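Local structure of RNA-dependent RNA polymerase (Farallon virus, 6DX5) at residues A[36-41]-A[127-132]. The protein carries an N-terminal viral OTU cysteine protease domain, the part described here, that probably acts as a deubiquitinase, and as a whole probably copies viral RNA. Sequence-based numbering, arbitrary orientation.
Sequences NCFFRA and DEAEML
Phe-38 and Leu-132 meet tip to tip inside the viral OTU fold, where helix 37-47 packs against helix 126-136, and the contact illustrates how aromatic rings can bridge two well-separated helices. The short axial segments come no closer than 11.0 Å and run in roughly the same direction, 32° apart, so the side chains have to fill the interval. Phe-38 does this by holding CG anti to its backbone N (chi1 174°), which carries the ring across to the second helix. Phe-38 CE1 touches the methyl CD1 of Leu-132 at 3.5 Å, the methyl arriving at the ring's edge. Phe-38 CZ lies 3.6 Å from Ala-129 CB; such a small side chain lets the ring tip come down close to the helix backbone.

Phe-39 holds CG anti to its carbonyl carbon, beside the backbone N, and meets the aliphatic part of Glu-128: its CE1 lies 3.8 Å from the Glu-128 CB, and CZ is similarly near CG. The carboxylate beyond that methylene pair is turned 68° from the ring plane and belongs to a different, polar network. Its OE1 is hydrogen-bonded to the hydroxyls of both Tyr-122 and Tyr-113, and its OE2 to Gly-125 N, bonds that fix the stem against which Phe-39 rests.

One shell further out, Phe-175 meets Phe-38 edge-to-face, and Val-56 of helix 53-66 touches Leu-132. Cys-37 ends an Asp-Gly-Asn-Cys sequence at the start of helix 37-47, as does the nucleophile of OTU proteases, and so probably has that role here. The preceding Asn-36 makes no side-chain cap there; instead its ND2 lies in the plane of the Phe-39 ring, at the edge, 3.5 Å from CD2.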
ATOM      1  N   ASN A  36      11.785 -14.453   7.324  1.00 32.70           N
ATOM      2  CA  ASN A  36      11.816 -13.649   8.552  1.00 27.56           C
ATOM      3  C   ASN A  36      12.663 -12.374   8.437  1.00 22.73           C
ATOM      4  O   ASN A  36      12.917 -11.718   9.459  1.00 20.26           O
ATOM      5  CB  ASN A  36      12.324 -14.495   9.717  1.00 21.73           C
ATOM      6  CG  ASN A  36      11.314 -15.521  10.131  1.00 24.28           C
ATOM      7  OD1 ASN A  36      11.623 -16.705  10.397  1.00 30.87           O
ATOM      8  ND2 ASN A  36      10.075 -15.094  10.131  1.00 25.19           N
ATOM      9  N   CYS A  37      13.079 -11.988   7.220  1.00 18.95           N
ATOM     10  CA  CYS A  37      14.035 -10.886   7.106  1.00 18.82           C
ATOM     11  C   CYS A  37      13.479  -9.559   7.651  1.00 18.59           C
ATOM     12  O   CYS A  37      14.257  -8.769   8.227  1.00 22.75           O
ATOM     13  CB  CYS A  37      14.523 -10.718   5.653  1.00 23.07           C
ATOM     14  SG  CYS A  37      13.165 -10.466   4.372  1.00 32.53           S
ATOM     15  N   PHE A  38      12.167  -9.274   7.498  1.00 20.00           N
ATOM     16  CA  PHE A  38      11.638  -8.064   8.138  1.00 20.03           C
ATOM     17  C   PHE A  38      11.817  -8.136   9.647  1.00 24.58           C
ATOM     18  O   PHE A  38      12.318  -7.190  10.274  1.00 18.41           O
ATOM     19  CB  PHE A  38      10.150  -7.818   7.837  1.00 21.51           C
ATOM     20  CG  PHE A  38       9.604  -6.647   8.636  1.00 25.98           C
ATOM     21  CD1 PHE A  38       8.867  -6.839   9.809  1.00 33.24           C
ATOM     22  CD2 PHE A  38       9.936  -5.343   8.294  1.00 27.77           C
ATOM     23  CE1 PHE A  38       8.450  -5.753  10.577  1.00 30.58           C
ATOM     24  CE2 PHE A  38       9.499  -4.250   9.061  1.00 29.37           C
ATOM     25  CZ  PHE A  38       8.786  -4.471  10.201  1.00 31.87           C
ATOM     26  N   PHE A  39      11.413  -9.253  10.258  1.00 18.93           N
ATOM     27  CA  PHE A  39      11.593  -9.371  11.707  1.00 18.76           C
ATOM     28  C   PHE A  39      13.066  -9.263  12.074  1.00 20.70           C
ATOM     29  O   PHE A  39      13.411  -8.644  13.091  1.00 21.28           O
ATOM     30  CB  PHE A  39      10.983 -10.695  12.217  1.00 16.69           C
ATOM     31  CG  PHE A  39       9.507 -10.832  11.921  1.00 18.83           C
ATOM     32  CD1 PHE A  39       8.616  -9.809  12.272  1.00 17.56           C
ATOM     33  CD2 PHE A  39       9.012 -11.957  11.254  1.00 22.30           C
ATOM     34  CE1 PHE A  39       7.227  -9.913  11.997  1.00 20.72           C
ATOM     35  CE2 PHE A  39       7.637 -12.080  10.963  1.00 23.61           C
ATOM     36  CZ  PHE A  39       6.733 -11.040  11.346  1.00 24.34           C
ATOM     37  N   ARG A  40      13.958  -9.855  11.243  1.00 20.99           N
ATOM     38  CA  ARG A  40      15.405  -9.821  11.522  1.00 18.95           C
ATOM     39  C   ARG A  40      15.971  -8.410  11.399  1.00 25.37           C
ATOM     40  O   ARG A  40      16.828  -7.987  12.204  1.00 17.96           O
ATOM     41  CB  ARG A  40      16.165 -10.733  10.558  1.00 19.24           C
ATOM     42  CG  ARG A  40      15.906 -12.218  10.799  1.00 23.20           C
ATOM     43  CD  ARG A  40      16.588 -13.091   9.703  1.00 23.88           C
ATOM     44  NE  ARG A  40      16.494 -14.485  10.103  1.00 25.59           N
ATOM     45  CZ  ARG A  40      17.378 -15.051  10.912  1.00 27.56           C
ATOM     46  NH1 ARG A  40      18.443 -14.341  11.331  1.00 28.51           N
ATOM     47  NH2 ARG A  40      17.219 -16.306  11.293  1.00 29.77           N
ATOM     48  N   ALA A  41      15.535  -7.682  10.370  1.00 22.25           N
ATOM     49  CA  ALA A  41      15.962  -6.293  10.222  1.00 26.38           C
ATOM     50  C   ALA A  41      15.522  -5.474  11.432  1.00 26.05           C
ATOM     51  O   ALA A  41      16.332  -4.788  12.069  1.00 23.10           O
ATOM     52  CB  ALA A  41      15.391  -5.709   8.914  1.00 17.79           C
ATOM     53  N   ASP A 127       2.428  -5.218   7.163  1.00 25.27           N
ATOM     54  CA  ASP A 127       1.325  -5.429   8.114  1.00 29.25           C
ATOM     55  C   ASP A 127       1.875  -5.503   9.522  1.00 28.03           C
ATOM     56  O   ASP A 127       1.285  -4.973  10.459  1.00 28.01           O
ATOM     57  CB  ASP A 127       0.556  -6.708   7.808  1.00 33.56           C
ATOM     58  CG  ASP A 127      -0.353  -6.599   6.575  1.00 43.40           C
ATOM     59  OD1 ASP A 127      -0.479  -5.522   5.913  1.00 45.33           O
ATOM     60  OD2 ASP A 127      -0.948  -7.656   6.273  1.00 50.26           O
ATOM     61  N   GLU A 128       3.041  -6.102   9.679  1.00 23.04           N
ATOM     62  CA  GLU A 128       3.633  -6.210  11.005  1.00 22.11           C
ATOM     63  C   GLU A 128       4.442  -4.959  11.386  1.00 24.13           C
ATOM     64  O   GLU A 128       4.506  -4.641  12.582  1.00 25.75           O
ATOM     65  CB  GLU A 128       4.491  -7.474  11.105  1.00 22.94           C
ATOM     66  CG  GLU A 128       3.644  -8.782  11.097  1.00 20.90           C
ATOM     67  CD  GLU A 128       3.173  -9.174   9.700  1.00 35.62           C
ATOM     68  OE1 GLU A 128       2.080  -9.821   9.616  1.00 25.09           O
ATOM     69  OE2 GLU A 128       3.898  -8.850   8.698  1.00 25.39           O
ATOM     70  N   ALA A 129       5.033  -4.220  10.422  1.00 19.09           N
ATOM     71  CA  ALA A 129       5.592  -2.901  10.755  1.00 27.45           C
ATOM     72  C   ALA A 129       4.549  -2.029  11.469  1.00 24.26           C
ATOM     73  O   ALA A 129       4.852  -1.354  12.455  1.00 24.82           O
ATOM     74  CB  ALA A 129       6.090  -2.175   9.494  1.00 18.68           C
ATOM     75  N   GLU A 130       3.324  -2.020  10.977  1.00 23.14           N
ATOM     76  CA  GLU A 130       2.302  -1.228  11.619  1.00 26.01           C
ATOM     77  C   GLU A 130       2.074  -1.691  13.059  1.00 29.62           C
ATOM     78  O   GLU A 130       1.874  -0.870  13.971  1.00 25.73           O
ATOM     79  CB  GLU A 130       1.024  -1.331  10.795  1.00 23.87           C
ATOM     80  CG  GLU A 130      -0.175  -0.776  11.463  1.00 27.74           C
ATOM     81  CD  GLU A 130      -1.422  -0.759  10.562  1.00 36.42           C
ATOM     82  OE1 GLU A 130      -1.563  -1.632   9.650  1.00 32.00           O
ATOM     83  OE2 GLU A 130      -2.252   0.199  10.760  1.00 39.28           O
ATOM     84  N   MET A 131       2.073  -3.008  13.282  1.00 23.00           N
ATOM     85  CA  MET A 131       1.799  -3.541  14.615  1.00 22.62           C
ATOM     86  C   MET A 131       2.915  -3.165  15.571  1.00 25.58           C
ATOM     87  O   MET A 131       2.660  -2.714  16.697  1.00 28.08           O
ATOM     88  CB  MET A 131       1.661  -5.059  14.515  1.00 22.44           C
ATOM     89  CG  MET A 131       0.412  -5.480  13.644  1.00 25.53           C
ATOM     90  SD  MET A 131       0.427  -7.250  13.407  1.00 26.61           S
ATOM     91  CE  MET A 131      -0.884  -7.440  12.102  1.00 25.72           C
ATOM     92  N   LEU A 132       4.169  -3.367  15.120  1.00 23.12           N
ATOM     93  CA  LEU A 132       5.330  -3.106  15.947  1.00 20.35           C
ATOM     94  C   LEU A 132       5.401  -1.636  16.321  1.00 23.74           C
ATOM     95  O   LEU A 132       5.753  -1.302  17.452  1.00 23.42           O
ATOM     96  CB  LEU A 132       6.582  -3.502  15.171  1.00 19.52           C
ATOM     97  CG  LEU A 132       6.722  -5.015  15.020  1.00 18.50           C
ATOM     98  CD1 LEU A 132       7.911  -5.315  14.040  1.00 18.10           C
ATOM     99  CD2 LEU A 132       7.000  -5.556  16.450  1.00 18.97           C
TER